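Local atomic coordinates of prolyl-tRNA synthetase (Naegleria fowleri, PDB entry 6UYH), a protein that probably catalyses the ATP-dependent attachment of proline to its cognate tRNA, as a class II aminoacyl-tRNA synthetase, and is held here with halofuginone and an ATP analogue. Residues Gly206-Phe214 and Trp440-Glu448; Gly471-Gln482 and Cys505-Tyr513. All coordinates share one frame; numbering follows the deposited sequence. Where two conformers were deposited one is given.

Contact 1: Gly206-Phe214 and Trp440-Glu448; sequences GTKTENEKF and WHESKAAEE. With HFG (7-bromo-6-chloro-3-{3-[(2R,3S)-3-hydroxypiperidin-2-yl]-2-oxopropyl}quinazolin-4(3H)-one), chain D.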
loop_
_atom_site.group_PDB
_atom_site.type_symbol
_atom_site.label_atom_id
_atom_site.label_comp_id
_atom_site.label_asym_id
_atom_site.label_seq_id
_atom_site.Cartn_x
_atom_site.Cartn_y
_atom_site.Cartn_z
ATOM N N GLY A 206 -22.005 -6.251 -17.227
ATOM C CA GLY A 206 -22.585 -5.660 -18.415
ATOM C C GLY A 206 -21.615 -4.682 -19.037
ATOM O O GLY A 206 -20.541 -4.409 -18.500
ATOM N N THR A 207 -22.000 -4.172 -20.201
ATOM C CA THR A 207 -21.279 -3.073 -20.824
ATOM C C THR A 207 -22.015 -1.769 -20.538
ATOM O O THR A 207 -23.241 -1.743 -20.456
ATOM C CB THR A 207 -21.165 -3.274 -22.338
ATOM O OG1 THR A 207 -22.477 -3.379 -22.890
ATOM C CG2 THR A 207 -20.412 -4.550 -22.651
ATOM N N LYS A 208 -21.260 -0.688 -20.390
ATOM C CA LYS A 208 -21.879 0.619 -20.241
ATOM C C LYS A 208 -22.336 1.168 -21.591
ATOM O O LYS A 208 -21.807 0.813 -22.651
ATOM C CB LYS A 208 -20.913 1.599 -19.572
ATOM C CG LYS A 208 -20.680 1.301 -18.113
ATOM C CD LYS A 208 -19.902 2.427 -17.467
ATOM C CE LYS A 208 -19.527 2.087 -16.040
ATOM N NZ LYS A 208 -18.800 3.219 -15.411
ATOM N N THR A 209 -23.367 2.016 -21.549
ATOM C CA THR A 209 -23.819 2.697 -22.754
ATOM C C THR A 209 -22.809 3.764 -23.185
ATOM O O THR A 209 -21.876 4.104 -22.457
ATOM C CB THR A 209 -25.176 3.350 -22.514
ATOM O OG1 THR A 209 -25.040 4.297 -21.448
ATOM C CG2 THR A 209 -26.191 2.307 -22.106
ATOM N N GLU A 210 -23.034 4.329 -24.376
ATOM C CA GLU A 210 -22.100 5.325 -24.895
ATOM C C GLU A 210 -21.977 6.521 -23.952
ATOM O O GLU A 210 -20.888 7.083 -23.789
ATOM C CB GLU A 210 -22.529 5.774 -26.291
ATOM C CG GLU A 210 -22.383 4.688 -27.350
ATOM C CD GLU A 210 -20.963 4.152 -27.446
ATOM O OE1 GLU A 210 -20.029 4.972 -27.572
ATOM O OE2 GLU A 210 -20.780 2.914 -27.384
ATOM N N ASN A 211 -23.075 6.906 -23.300
ATOM C CA ASN A 211 -23.036 8.069 -22.421
ATOM C C ASN A 211 -22.280 7.786 -21.131
ATOM O O ASN A 211 -21.647 8.692 -20.576
ATOM C CB ASN A 211 -24.459 8.545 -22.107
ATOM C CG ASN A 211 -24.488 9.671 -21.087
ATOM O OD1 ASN A 211 -23.979 10.763 -21.338
ATOM N ND2 ASN A 211 -25.097 9.413 -19.932
ATOM N N GLU A 212 -22.316 6.548 -20.641
ATOM C CA GLU A 212 -21.704 6.233 -19.362
ATOM C C GLU A 212 -20.299 5.667 -19.483
ATOM O O GLU A 212 -19.581 5.630 -18.482
ATOM C CB GLU A 212 -22.583 5.251 -18.581
ATOM C CG GLU A 212 -23.863 5.875 -18.049
ATOM C CD GLU A 212 -23.598 6.867 -16.929
ATOM O OE1 GLU A 212 -22.700 6.605 -16.101
ATOM O OE2 GLU A 212 -24.282 7.910 -16.879
ATOM N N LYS A 213 -19.878 5.231 -20.666
ATOM C CA LYS A 213 -18.557 4.632 -20.776
ATOM C C LYS A 213 -17.469 5.702 -20.668
ATOM O O LYS A 213 -17.714 6.902 -20.827
ATOM C CB LYS A 213 -18.417 3.874 -22.098
ATOM C CG LYS A 213 -18.134 4.761 -23.288
ATOM C CD LYS A 213 -17.730 3.932 -24.509
ATOM C CE LYS A 213 -17.448 4.817 -25.714
ATOM N NZ LYS A 213 -16.402 5.848 -25.447
ATOM N N PHE A 214 -16.253 5.244 -20.389
ATOM C CA PHE A 214 -15.090 6.126 -20.378
ATOM C C PHE A 214 -14.886 6.720 -21.768
ATOM O O PHE A 214 -14.779 5.990 -22.761
ATOM C CB PHE A 214 -13.866 5.323 -19.929
ATOM C CG PHE A 214 -12.575 6.111 -19.844
ATOM C CD1 PHE A 214 -11.363 5.473 -20.063
ATOM C CD2 PHE A 214 -12.571 7.460 -19.533
ATOM C CE1 PHE A 214 -10.162 6.166 -19.973
ATOM C CE2 PHE A 214 -11.377 8.165 -19.452
ATOM C CZ PHE A 214 -10.174 7.513 -19.671
ATOM N N TRP A 440 -34.030 -1.498 -25.549
ATOM C CA TRP A 440 -32.986 -0.496 -25.680
ATOM C C TRP A 440 -32.457 -0.471 -27.104
ATOM O O TRP A 440 -32.223 -1.525 -27.694
ATOM C CB TRP A 440 -31.853 -0.796 -24.693
ATOM C CG TRP A 440 -30.717 0.167 -24.741
ATOM C CD1 TRP A 440 -29.421 -0.116 -25.051
ATOM C CD2 TRP A 440 -30.770 1.576 -24.486
ATOM N NE1 TRP A 440 -28.662 1.029 -24.998
ATOM C CE2 TRP A 440 -29.462 2.078 -24.644
ATOM C CE3 TRP A 440 -31.788 2.458 -24.123
ATOM C CZ2 TRP A 440 -29.150 3.430 -24.467
ATOM C CZ3 TRP A 440 -31.478 3.803 -23.954
ATOM C CH2 TRP A 440 -30.173 4.272 -24.123
ATOM N N HIS A 441 -32.306 0.729 -27.661
ATOM C CA HIS A 441 -31.450 0.949 -28.820
ATOM C C HIS A 441 -30.482 2.053 -28.440
ATOM O O HIS A 441 -30.910 3.142 -28.046
ATOM C CB HIS A 441 -32.246 1.327 -30.073
ATOM C CG HIS A 441 -31.409 1.366 -31.312
ATOM N ND1 HIS A 441 -31.672 0.577 -32.413
ATOM C CD2 HIS A 441 -30.302 2.085 -31.620
ATOM C CE1 HIS A 441 -30.768 0.814 -33.347
ATOM N NE2 HIS A 441 -29.922 1.721 -32.889
ATOM N N GLU A 442 -29.186 1.776 -28.564
ATOM C CA GLU A 442 -28.163 2.681 -28.046
ATOM C C GLU A 442 -28.304 4.080 -28.631
ATOM O O GLU A 442 -28.419 4.258 -29.851
ATOM C CB GLU A 442 -26.771 2.125 -28.351
ATOM C CG GLU A 442 -25.637 3.087 -27.999
ATOM C CD GLU A 442 -25.608 3.450 -26.513
ATOM O OE1 GLU A 442 -25.741 2.539 -25.669
ATOM O OE2 GLU A 442 -25.462 4.650 -26.200
ATOM N N SER A 443 -28.288 5.078 -27.744
ATOM C CA SER A 443 -28.451 6.477 -28.110
ATOM C C SER A 443 -28.206 7.360 -26.894
ATOM O O SER A 443 -28.874 7.193 -25.871
ATOM C CB SER A 443 -29.855 6.724 -28.660
ATOM O OG SER A 443 -30.163 8.102 -28.704
ATOM N N LYS A 444 -27.256 8.298 -26.988
ATOM C CA LYS A 444 -27.074 9.255 -25.897
ATOM C C LYS A 444 -28.342 10.067 -25.661
ATOM O O LYS A 444 -28.716 10.338 -24.512
ATOM C CB LYS A 444 -25.896 10.186 -26.200
ATOM C CG LYS A 444 -24.533 9.518 -26.148
ATOM C CD LYS A 444 -23.427 10.498 -26.523
ATOM C CE LYS A 444 -22.048 9.886 -26.322
ATOM N NZ LYS A 444 -20.955 10.800 -26.763
ATOM N N ALA A 445 -29.017 10.465 -26.741
ATOM C CA ALA A 445 -30.219 11.282 -26.609
ATOM C C ALA A 445 -31.352 10.512 -25.941
ATOM O O ALA A 445 -32.105 11.080 -25.139
ATOM C CB ALA A 445 -30.656 11.794 -27.981
ATOM N N ALA A 446 -31.505 9.223 -26.267
ATOM C CA ALA A 446 -32.529 8.426 -25.600
ATOM C C ALA A 446 -32.236 8.320 -24.112
ATOM O O ALA A 446 -33.136 8.458 -23.278
ATOM C CB ALA A 446 -32.622 7.033 -26.224
ATOM N N GLU A 447 -30.971 8.102 -23.758
ATOM C CA GLU A 447 -30.622 7.993 -22.347
ATOM C C GLU A 447 -30.897 9.299 -21.607
ATOM O O GLU A 447 -31.390 9.289 -20.471
ATOM C CB GLU A 447 -29.155 7.588 -22.202
ATOM C CG GLU A 447 -28.705 7.445 -20.765
ATOM C CD GLU A 447 -27.348 6.779 -20.639
ATOM O OE1 GLU A 447 -26.876 6.170 -21.631
ATOM O OE2 GLU A 447 -26.764 6.868 -19.538
ATOM N N GLU A 448 -30.578 10.432 -22.231
ATOM C CA GLU A 448 -30.850 11.721 -21.601
ATOM C C GLU A 448 -32.349 11.950 -21.445
ATOM O O GLU A 448 -32.806 12.464 -20.417
ATOM C CB GLU A 448 -30.209 12.843 -22.418
ATOM C CG GLU A 448 -30.502 14.250 -21.902
ATOM C CD GLU A 448 -29.970 14.499 -20.496
ATOM O OE1 GLU A 448 -28.968 13.855 -20.096
ATOM O OE2 GLU A 448 -30.564 15.347 -19.792
HETATM O "O4'" HFG D . -10.287 6.995 -14.343
HETATM C C21 HFG D . -10.958 6.782 -15.331
HETATM C "C3'" HFG D . -10.676 5.619 -16.254
HETATM C "C2'" HFG D . -9.968 4.417 -15.615
HETATM N "N1'" HFG D . -8.594 4.727 -15.199
HETATM C "C6'" HFG D . -7.880 3.533 -14.730
HETATM C "C5'" HFG D . -8.572 2.885 -13.561
HETATM C "C4'" HFG D . -10.036 2.592 -13.900
HETATM C C39 HFG D . -10.732 3.834 -14.424
HETATM O "O7'" HFG D . -12.070 3.509 -14.812
HETATM C "C1'" HFG D . -12.128 7.702 -15.713
HETATM N N3 HFG D . -11.995 9.029 -15.117
HETATM C C4 HFG D . -10.982 9.853 -15.590
HETATM O O11 HFG D . -10.258 9.500 -16.503
HETATM C C10 HFG D . -10.863 11.122 -14.863
HETATM C C5 HFG D . -9.898 12.057 -15.236
HETATM C C2 HFG D . -12.801 9.399 -14.074
HETATM N N1 HFG D . -12.718 10.491 -13.401
HETATM C C9 HFG D . -11.713 11.380 -13.785
HETATM C C8 HFG D . -11.556 12.552 -13.045
HETATM C C7 HFG D . -10.572 13.456 -13.412
HETATM BR BR1 HFG D . -10.318 14.983 -12.323
HETATM C C6 HFG D . -9.774 13.227 -14.513
HETATM CL CL1 HFG D . -8.632 14.420 -15.056
HETATM O O HOH W 1 -25.926 6.446 -24.021
#
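Thr209, Glu210 and Asn211 meet Glu442 and Glu447 in a polar contact between two domains: a loop of the class II catalytic core, running on from strand 204-207, lies against the first turn of helix 444-457 in the C-terminal domain of prolyl-tRNA synthetase. Ser443 is the N-cap of that helix, its OG accepting from Ala446 N, and the turn carries Glu447 toward the loop. The Glu447 chain is extended, with CG anti to the backbone N (chi1 -180°), and its two carboxylate oxygens take different partners. Thr209 OG1 donates to Glu447 OE1 over 2.6 Å, meeting it on the syn side and close to the carboxylate plane. Asn211 ND2 reaches Glu447 OE2 at 3.1 Å from above that plane, the amide standing perpendicular to the carboxylate. Glu447 OE2 is also hydrogen-bonded to Ser475 OG of strand 474-479, so the buried carboxylate is gripped from several directions. Its neighbour Glu212 brings a like charge, with OE2 3.8 Å from Glu447 OE2; these bonds probably offset the repulsion.

Glu442 bends at its second torsion (chi2 60°), curling its carboxylate back to the loop backbone, where Glu210 N donates to Glu442 OE2 at 3.1 Å from well above the carboxylate plane. On the apolar side, Thr209 CG2 packs 3.9 Å from Trp440 CZ2, the two side chains crossing at about a right angle. Lys444 lays its aliphatic chain along Glu210 and Asn211 at the exposed margin. Farther along the same loop, Phe214 belongs to the halofuginone pocket and presents one ring face to the inhibitor's C3'. Between the two glutamates sits a water that accepts from Asn211 N and donates to Glu442 OE2 and, at 2.6 Å, to Glu447 OE1.

Contact 2: Gly471-Gln482 and Cys505-Tyr513; sequences GAAKSLCVPLDQ and CWALFGRSY. With EDO (1,2-ethanediol), chain P; EDO (1,2-ethanediol), chain S.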
loop_
_atom_site.group_PDB
_atom_site.type_symbol
_atom_site.label_atom_id
_atom_site.label_comp_id
_atom_site.label_asym_id
_atom_site.label_seq_id
_atom_site.Cartn_x
_atom_site.Cartn_y
_atom_site.Cartn_z
ATOM N N GLY A 471 -33.821 10.992 -7.769
ATOM C CA GLY A 471 -34.729 9.942 -8.158
ATOM C C GLY A 471 -34.665 9.572 -9.618
ATOM O O GLY A 471 -35.368 8.655 -10.046
ATOM N N ALA A 472 -33.831 10.258 -10.399
ATOM C CA ALA A 472 -33.729 9.974 -11.822
ATOM C C ALA A 472 -33.143 8.589 -12.059
ATOM O O ALA A 472 -32.287 8.111 -11.310
ATOM C CB ALA A 472 -32.858 11.017 -12.517
ATOM N N ALA A 473 -33.610 7.946 -13.121
ATOM C CA ALA A 473 -33.058 6.669 -13.542
ATOM C C ALA A 473 -31.921 6.924 -14.515
ATOM O O ALA A 473 -32.032 7.767 -15.409
ATOM C CB ALA A 473 -34.126 5.801 -14.214
ATOM N N LYS A 474 -30.827 6.189 -14.354
ATOM C CA LYS A 474 -29.766 6.268 -15.345
ATOM C C LYS A 474 -29.437 4.868 -15.835
ATOM O O LYS A 474 -29.884 3.866 -15.273
ATOM C CB LYS A 474 -28.527 6.970 -14.795
ATOM C CG LYS A 474 -27.806 6.224 -13.725
ATOM C CD LYS A 474 -26.667 7.094 -13.191
ATOM C CE LYS A 474 -25.297 6.495 -13.455
ATOM N NZ LYS A 474 -24.238 7.532 -13.288
ATOM N N SER A 475 -28.688 4.799 -16.930
ATOM C CA SER A 475 -28.310 3.496 -17.437
ATOM C C SER A 475 -27.288 2.889 -16.488
ATOM O O SER A 475 -26.368 3.570 -16.018
ATOM C CB SER A 475 -27.746 3.590 -18.854
ATOM O OG SER A 475 -26.485 4.207 -18.832
ATOM N N LEU A 476 -27.488 1.623 -16.158
ATOM C CA LEU A 476 -26.565 0.911 -15.288
ATOM C C LEU A 476 -25.616 0.057 -16.121
ATOM O O LEU A 476 -24.399 0.250 -16.084
ATOM C CB LEU A 476 -27.366 0.082 -14.277
ATOM C CG LEU A 476 -28.403 0.926 -13.516
ATOM C CD1 LEU A 476 -29.248 0.042 -12.588
ATOM C CD2 LEU A 476 -27.743 2.088 -12.752
ATOM N N CYS A 477 -26.165 -0.827 -16.950
ATOM C CA CYS A 477 -25.356 -1.558 -17.913
ATOM C C CYS A 477 -26.293 -2.216 -18.907
ATOM O O CYS A 477 -27.495 -2.342 -18.667
ATOM C CB CYS A 477 -24.489 -2.615 -17.238
ATOM S SG CYS A 477 -25.450 -3.967 -16.540
ATOM N N VAL A 478 -25.723 -2.645 -20.027
ATOM C CA VAL A 478 -26.369 -3.610 -20.909
ATOM C C VAL A 478 -25.845 -4.991 -20.517
ATOM O O VAL A 478 -24.658 -5.290 -20.773
ATOM C CB VAL A 478 -26.090 -3.296 -22.384
ATOM C CG1 VAL A 478 -26.802 -4.299 -23.283
ATOM C CG2 VAL A 478 -26.521 -1.864 -22.710
ATOM N N PRO A 479 -26.647 -5.828 -19.861
ATOM C CA PRO A 479 -26.123 -7.102 -19.342
ATOM C C PRO A 479 -25.453 -7.932 -20.430
ATOM O O PRO A 479 -25.973 -8.050 -21.544
ATOM C CB PRO A 479 -27.377 -7.793 -18.796
ATOM C CG PRO A 479 -28.278 -6.663 -18.398
ATOM C CD PRO A 479 -28.046 -5.595 -19.454
ATOM N N LEU A 480 -24.274 -8.496 -20.102
ATOM C CA LEU A 480 -23.577 -9.370 -21.044
ATOM C C LEU A 480 -24.424 -10.575 -21.426
ATOM O O LEU A 480 -24.463 -10.975 -22.600
ATOM C CB LEU A 480 -22.247 -9.857 -20.452
ATOM C CG LEU A 480 -21.223 -8.820 -20.025
ATOM C CD1 LEU A 480 -19.952 -9.531 -19.602
ATOM C CD2 LEU A 480 -20.952 -7.855 -21.164
ATOM N N ASP A 481 -25.078 -11.192 -20.446
ATOM C CA ASP A 481 -25.875 -12.395 -20.672
ATOM C C ASP A 481 -27.329 -11.972 -20.858
ATOM O O ASP A 481 -28.007 -11.618 -19.893
ATOM C CB ASP A 481 -25.715 -13.356 -19.497
ATOM C CG ASP A 481 -26.406 -14.689 -19.722
ATOM O OD1 ASP A 481 -27.122 -14.859 -20.736
ATOM O OD2 ASP A 481 -26.229 -15.576 -18.863
ATOM N N GLN A 482 -27.803 -11.992 -22.106
ATOM C CA GLN A 482 -29.186 -11.646 -22.418
ATOM C C GLN A 482 -30.067 -12.877 -22.622
ATOM O O GLN A 482 -31.227 -12.736 -23.035
ATOM C CB GLN A 482 -29.239 -10.754 -23.673
ATOM C CG GLN A 482 -28.377 -9.494 -23.555
ATOM C CD GLN A 482 -29.190 -8.210 -23.467
ATOM O OE1 GLN A 482 -30.250 -8.089 -24.080
ATOM N NE2 GLN A 482 -28.690 -7.242 -22.696
ATOM N N CYS A 505 -31.747 -4.854 -27.917
ATOM C CA CYS A 505 -31.236 -5.535 -26.731
ATOM C C CYS A 505 -32.015 -5.009 -25.537
ATOM O O CYS A 505 -32.888 -4.143 -25.675
ATOM C CB CYS A 505 -29.726 -5.311 -26.555
ATOM S SG CYS A 505 -29.297 -3.593 -26.269
ATOM N N TRP A 506 -31.695 -5.544 -24.358
ATOM C CA TRP A 506 -32.261 -5.081 -23.103
ATOM C C TRP A 506 -31.194 -4.353 -22.308
ATOM O O TRP A 506 -30.054 -4.820 -22.227
ATOM C CB TRP A 506 -32.791 -6.253 -22.272
ATOM C CG TRP A 506 -33.986 -6.936 -22.867
ATOM C CD1 TRP A 506 -33.976 -8.008 -23.708
ATOM C CD2 TRP A 506 -35.364 -6.616 -22.631
ATOM N NE1 TRP A 506 -35.268 -8.375 -24.019
ATOM C CE2 TRP A 506 -36.138 -7.535 -23.372
ATOM C CE3 TRP A 506 -36.019 -5.638 -21.869
ATOM C CZ2 TRP A 506 -37.538 -7.505 -23.377
ATOM C CZ3 TRP A 506 -37.411 -5.610 -21.871
ATOM C CH2 TRP A 506 -38.153 -6.539 -22.626
ATOM N N ALA A 507 -31.559 -3.208 -21.743
ATOM C CA ALA A 507 -30.669 -2.452 -20.873
ATOM C C ALA A 507 -31.229 -2.376 -19.458
ATOM O O ALA A 507 -32.444 -2.270 -19.248
ATOM C CB ALA A 507 -30.437 -1.034 -21.416
ATOM N N LEU A 508 -30.322 -2.402 -18.481
ATOM C CA LEU A 508 -30.685 -2.249 -17.079
ATOM C C LEU A 508 -30.564 -0.775 -16.698
ATOM O O LEU A 508 -29.498 -0.166 -16.863
ATOM C CB LEU A 508 -29.784 -3.127 -16.207
ATOM C CG LEU A 508 -30.223 -3.388 -14.767
ATOM C CD1 LEU A 508 -31.460 -4.258 -14.725
ATOM C CD2 LEU A 508 -29.053 -4.018 -13.963
ATOM N N PHE A 509 -31.676 -0.196 -16.243
ATOM C CA PHE A 509 -31.763 1.183 -15.801
ATOM C C PHE A 509 -32.232 1.205 -14.356
ATOM O O PHE A 509 -32.986 0.327 -13.921
ATOM C CB PHE A 509 -32.764 1.993 -16.659
ATOM C CG PHE A 509 -32.164 2.587 -17.902
ATOM C CD1 PHE A 509 -31.738 1.770 -18.940
ATOM C CD2 PHE A 509 -32.031 3.965 -18.032
ATOM C CE1 PHE A 509 -31.192 2.314 -20.088
ATOM C CE2 PHE A 509 -31.475 4.520 -19.186
ATOM C CZ PHE A 509 -31.058 3.691 -20.213
ATOM N N GLY A 510 -31.819 2.229 -13.624
ATOM C CA GLY A 510 -32.242 2.336 -12.238
ATOM C C GLY A 510 -31.699 3.593 -11.597
ATOM O O GLY A 510 -30.900 4.329 -12.184
ATOM N N ARG A 511 -32.179 3.850 -10.381
ATOM C CA ARG A 511 -31.545 4.849 -9.536
ATOM C C ARG A 511 -30.163 4.355 -9.120
ATOM O O ARG A 511 -29.888 3.155 -9.110
ATOM C CB ARG A 511 -32.403 5.141 -8.306
ATOM C CG ARG A 511 -33.803 5.642 -8.667
ATOM C CD ARG A 511 -34.883 4.789 -8.010
ATOM N NE ARG A 511 -34.755 4.758 -6.554
ATOM C CZ ARG A 511 -35.445 5.534 -5.723
ATOM N NH1 ARG A 511 -35.256 5.429 -4.411
ATOM N NH2 ARG A 511 -36.330 6.409 -6.198
ATOM N N SER A 512 -29.292 5.292 -8.754
ATOM C CA SER A 512 -27.889 4.966 -8.543
ATOM C C SER A 512 -27.306 5.883 -7.474
ATOM O O SER A 512 -27.884 6.916 -7.131
ATOM C CB SER A 512 -27.117 5.088 -9.864
ATOM O OG SER A 512 -25.718 4.910 -9.704
ATOM N N TYR A 513 -26.136 5.497 -6.962
ATOM C CA TYR A 513 -25.296 6.400 -6.185
ATOM C C TYR A 513 -24.397 7.150 -7.166
ATOM O O TYR A 513 -24.305 6.772 -8.343
ATOM C CB TYR A 513 -24.450 5.640 -5.150
ATOM C CG TYR A 513 -25.170 5.420 -3.853
ATOM C CD1 TYR A 513 -25.033 6.313 -2.793
ATOM C CD2 TYR A 513 -26.012 4.329 -3.689
ATOM C CE1 TYR A 513 -25.723 6.127 -1.603
ATOM C CE2 TYR A 513 -26.696 4.133 -2.505
ATOM C CZ TYR A 513 -26.545 5.029 -1.468
ATOM O OH TYR A 513 -27.241 4.833 -0.305
ATOM O OXT TYR A 513 -23.750 8.138 -6.822
HETATM C C1 EDO P . -25.443 12.265 -13.764
HETATM O O1 EDO P . -25.191 12.990 -12.558
HETATM C C2 EDO P . -24.619 10.988 -13.738
HETATM O O2 EDO P . -24.857 10.320 -12.496
HETATM C C1 EDO S . -25.518 6.708 2.964
HETATM O O1 EDO S . -25.469 8.139 3.044
HETATM C C2 EDO S . -26.908 6.245 2.556
HETATM O O2 EDO S . -27.288 6.888 1.332
HETATM O O HOH W 2 -37.164 7.020 -8.466
HETATM O O HOH W 3 -30.318 7.997 -9.490
#
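Strands 474-479 and 505-512 pair antiparallel in the C-terminal domain, and a classic beta bulge interrupts their register where Leu476 and Cys477 both face Leu508. Leu508 O takes a 2.8 Å bond from Leu476 N and a weak one from Cys477 N, while Leu508 N returns a bond to Cys477 O. On one side of the bulge, Lys474 and Gly510 form a hydrogen-bonded pair through both backbone bonds.

The tight part lies around this bulge. Ser475 CA sits 3.7 Å from the centroid of the Phe509 ring, only 9° off its normal, a CH-pi contact over the face; the ring is brought there with CG beside its own backbone N (chi1 -87°). Leu476 CD1 lies 3.5 Å from Gly510 N, where the glycine backbone admits the methyl.

Toward Trp506, a side-chain amide extends the pairing. Gln482 OE1 accepts from Trp506 N at 2.9 Å and Gln482 NE2 donates to Trp506 O at 2.8 Å, both in plane and on lone pairs; NE2 also donates to Pro479 O. These three bonds fix the rotation of the amide, whose OE1 lies at the edge of the indole ring.

The opposite end is looser and wetter. One water joins Gly471 O to Arg511 NH2, another joins Ala472 O to Ser512 N, and Lys474 packs its CD 3.9 Å from Ser512 CB before NZ reaches an ethanediol, O2 lying 3.0 Å from NZ. The Arg511 guanidinium is also hydrogen-bonded to Asn230 O through NH1 and Val459 O through NH2.

Among its neighbours, strand 505-512 bonds along its other edge to strand 435-440, and strand 474-479 to strand 204-207 of the catalytic core. Helix 423-431 packs on Ala473 and Phe509 through Phe426, while Leu476 touches Ala233 and Gln235 of strand 232-243.

The centres of contact 1 and contact 2 lie about 9 Å apart, on the same side of the chain's centre. Along the chain they follow in series, 206-214 with 440-448 closing before 471-482 with 505-513 opens. Contact 1 joins the class II core to the C-terminal domain across a long sequence gap; contact 2 is a local pairing within the latter. They meet directly: Thr207 O and Val478 N, 2.7 Å apart, probably bond strands 204-207 and 474-479, and Trp440 CG packs 3.5 Å from Ala507 CB. The C-terminal strands thus pair edge to edge with a strand of the catalytic core, consistent with a domain docked beside the site that holds halofuginone and the ATP analogue.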